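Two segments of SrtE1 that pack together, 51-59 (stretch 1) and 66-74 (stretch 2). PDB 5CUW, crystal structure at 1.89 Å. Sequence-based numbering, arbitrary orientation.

Stretch 1, residues 51-59: VVPIAEGIS
Stretch 2, residues 66-74: RGMVGHYAE

The two segments pair as parallel β-strands, 51-56 and 69-71, whose axes approach to 4.6 Å with N-to-C directions 37° apart. The register sets Ile54 beside Val69 (CA to CA 4.9 Å), Ala55 beside Gly70 (CA to CA 5.1 Å) and Glu56 beside His71 (CA to CA 5.1 Å). Backbone angles are extended through the pairing, with phi/psi of -103/131 at Ile54, -120/164 at Ala55, -100/152 at Val69 and -114/135 at Gly70.

Four backbone hydrogen bonds fix this register. Val69 N donates to Pro53 O (3.0 Å, 159° at the hydrogen), and Ala55 N to Val69 O (2.9 Å, 161°), so Val69 is held through both its amide and its carbonyl. His71 N then donates to Ala55 O (3.0 Å, 175°), the straightest of the set, and Gly57 N to His71 O (2.9 Å). The last bends to 138°, at a point where Gly57 has left the strand with phi/psi 93/161. A CA-H...O contact from Ile54 CA to Val69 O (3.3 Å, 148°) supplements the ladder.

One side-chain hydrogen bond joins the strands: His71 ND1 donates to Glu56 OE1 (2.7 Å, 165°). Glu56 (chi1 t, chi2 p, chi3 -22°) curls its carboxylate to the edge of the imidazole, near the ring plane, while His71 has chi1 t and chi2 -131°. The other carboxylate oxygen, Glu56 OE2, lies 3.2 Å from Ala73 CB.

Apolar contacts occupy both faces of the sheet. On the face shared by Glu56 and His71, Ile54 (m, t) brings CG1 to 3.6 Å from CG2 of Val69 (m). On the face carrying Ala55, Met68 (m, t, m) reaches along stretch 1: its CE is 4.0 Å from Ala55 CB, and its SD is 4.1 Å from Pro53 CB. Val52 (p), directed toward stretch 2, places CG1 4.0 Å from Val69 CG1 and CG2 3.2 Å from Gly67 O.

Beyond the strand, Ile58 (p, t; phi/psi -118/24) meets Tyr72 (m, chi2 90°). Ile58 CG2 sits 4.1 Å from the ring centroid and 11° off its normal, a CH-pi contact over the face; Ile58 CD1 is 3.6 Å from Tyr72 CE2.

Two glycines permit close backbone approach or unusual torsions. Gly70 CA comes within 3.3 Å of Gly57 O, and an ideal CB on Gly70 would lie 2.5 Å from that oxygen, a clash. Gly57's own torsions would jam a CB against the preceding carbonyl. Gly57 O is buried here without a polar partner.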

# COMPACT_ATOMS: atom_id res chain seq x y z
N VAL A 51 1.42 -2.23 12.08
CA VAL A 51 2.80 -2.46 11.65
C VAL A 51 2.83 -3.85 11.03
O VAL A 51 2.44 -4.83 11.68
CB VAL A 51 3.81 -2.37 12.81
CG1 VAL A 51 5.23 -2.63 12.28
CG2 VAL A 51 3.74 -1.01 13.46
N VAL A 52 3.27 -3.95 9.78
CA VAL A 52 3.10 -5.19 9.05
C VAL A 52 4.14 -5.34 7.95
O VAL A 52 4.45 -4.37 7.25
CB VAL A 52 1.68 -5.29 8.47
CG1 VAL A 52 1.40 -4.15 7.46
CG2 VAL A 52 1.44 -6.66 7.83
N PRO A 53 4.69 -6.54 7.80
CA PRO A 53 5.76 -6.70 6.81
C PRO A 53 5.21 -6.68 5.40
O PRO A 53 4.07 -7.10 5.17
CB PRO A 53 6.36 -8.07 7.16
CG PRO A 53 5.81 -8.42 8.55
CD PRO A 53 4.46 -7.77 8.58
N ILE A 54 6.01 -6.18 4.47
CA ILE A 54 5.70 -6.24 3.04
C ILE A 54 6.53 -7.33 2.39
O ILE A 54 7.74 -7.39 2.62
CB ILE A 54 5.98 -4.89 2.31
CG1 ILE A 54 5.33 -3.71 3.04
CG2 ILE A 54 5.54 -4.96 0.84
CD1 ILE A 54 5.64 -2.37 2.39
N ALA A 55 5.91 -8.20 1.61
CA ALA A 55 6.65 -9.23 0.91
C ALA A 55 6.45 -9.08 -0.59
O ALA A 55 5.55 -8.39 -1.03
CB ALA A 55 6.22 -10.61 1.37
N GLU A 56 7.31 -9.71 -1.38
CA GLU A 56 7.20 -9.60 -2.83
C GLU A 56 6.11 -10.54 -3.34
O GLU A 56 6.11 -11.72 -3.01
CB GLU A 56 8.56 -9.93 -3.49
CG GLU A 56 8.59 -9.72 -5.01
CD GLU A 56 8.55 -8.25 -5.42
OE1 GLU A 56 8.08 -7.41 -4.62
OE2 GLU A 56 8.98 -7.92 -6.54
N GLY A 57 5.18 -10.02 -4.14
CA GLY A 57 4.12 -10.85 -4.69
C GLY A 57 2.87 -10.84 -3.83
O GLY A 57 2.92 -10.51 -2.65
N ILE A 58 1.74 -11.22 -4.41
CA ILE A 58 0.48 -11.14 -3.65
C ILE A 58 -0.19 -12.49 -3.45
O ILE A 58 -1.40 -12.56 -3.25
CB ILE A 58 -0.52 -10.19 -4.34
CG1 ILE A 58 -0.78 -10.65 -5.77
CG2 ILE A 58 -0.00 -8.76 -4.32
CD1 ILE A 58 -2.04 -10.06 -6.35
N SER A 59 0.61 -13.55 -3.49
CA SER A 59 0.11 -14.89 -3.22
C SER A 59 -0.66 -14.94 -1.90
O SER A 59 -0.21 -14.39 -0.89
CB SER A 59 1.26 -15.89 -3.17
OG SER A 59 0.87 -17.09 -2.54
N ARG A 66 -0.27 -15.15 5.40
CA ARG A 66 0.79 -15.22 6.39
C ARG A 66 0.78 -13.94 7.22
O ARG A 66 1.70 -13.70 8.00
CB ARG A 66 2.14 -15.42 5.72
CG ARG A 66 2.21 -16.67 4.85
CD ARG A 66 1.83 -17.91 5.64
NE ARG A 66 2.61 -18.01 6.87
CZ ARG A 66 2.32 -18.82 7.88
NH1 ARG A 66 1.27 -19.63 7.83
NH2 ARG A 66 3.09 -18.83 8.95
N GLY A 67 -0.26 -13.14 7.05
CA GLY A 67 -0.40 -11.90 7.80
C GLY A 67 0.46 -10.77 7.26
O GLY A 67 0.68 -9.79 7.96
N MET A 68 0.93 -10.90 6.01
CA MET A 68 1.75 -9.83 5.42
C MET A 68 0.99 -9.08 4.34
O MET A 68 -0.02 -9.56 3.85
CB MET A 68 3.04 -10.41 4.86
CG MET A 68 3.87 -11.14 5.90
SD MET A 68 5.51 -11.59 5.28
CE MET A 68 5.14 -13.08 4.35
N VAL A 69 1.46 -7.89 3.96
CA VAL A 69 0.89 -7.26 2.80
C VAL A 69 1.83 -7.51 1.63
O VAL A 69 3.03 -7.70 1.83
CB VAL A 69 0.63 -5.75 2.97
CG1 VAL A 69 -0.30 -5.49 4.14
CG2 VAL A 69 1.92 -4.96 3.10
N GLY A 70 1.26 -7.53 0.43
CA GLY A 70 1.98 -7.95 -0.76
C GLY A 70 2.18 -6.85 -1.76
O GLY A 70 1.26 -6.08 -2.07
N HIS A 71 3.41 -6.78 -2.27
CA HIS A 71 3.76 -5.88 -3.36
C HIS A 71 3.42 -6.52 -4.71
O HIS A 71 3.92 -7.59 -5.04
CB HIS A 71 5.25 -5.53 -3.29
CG HIS A 71 5.75 -4.71 -4.44
ND1 HIS A 71 6.89 -5.05 -5.15
CD2 HIS A 71 5.27 -3.58 -5.02
CE1 HIS A 71 7.09 -4.15 -6.10
NE2 HIS A 71 6.12 -3.26 -6.05
N TYR A 72 2.57 -5.86 -5.50
CA TYR A 72 2.20 -6.41 -6.81
C TYR A 72 3.47 -6.58 -7.64
O TYR A 72 4.17 -5.60 -7.88
CB TYR A 72 1.20 -5.51 -7.53
CG TYR A 72 -0.22 -5.58 -6.99
CD1 TYR A 72 -0.64 -4.73 -5.97
CD2 TYR A 72 -1.14 -6.48 -7.51
CE1 TYR A 72 -1.94 -4.77 -5.50
CE2 TYR A 72 -2.44 -6.53 -7.03
CZ TYR A 72 -2.83 -5.67 -6.02
OH TYR A 72 -4.11 -5.71 -5.55
N ALA A 73 3.77 -7.81 -8.04
CA ALA A 73 5.06 -8.08 -8.67
C ALA A 73 5.04 -9.05 -9.84
O ALA A 73 6.09 -9.31 -10.43
CB ALA A 73 6.05 -8.58 -7.62
N GLU A 74 3.88 -9.59 -10.20
CA GLU A 74 3.84 -10.56 -11.30
C GLU A 74 2.71 -10.32 -12.31
O GLU A 74 1.81 -9.52 -12.07
CB GLU A 74 3.73 -11.98 -10.74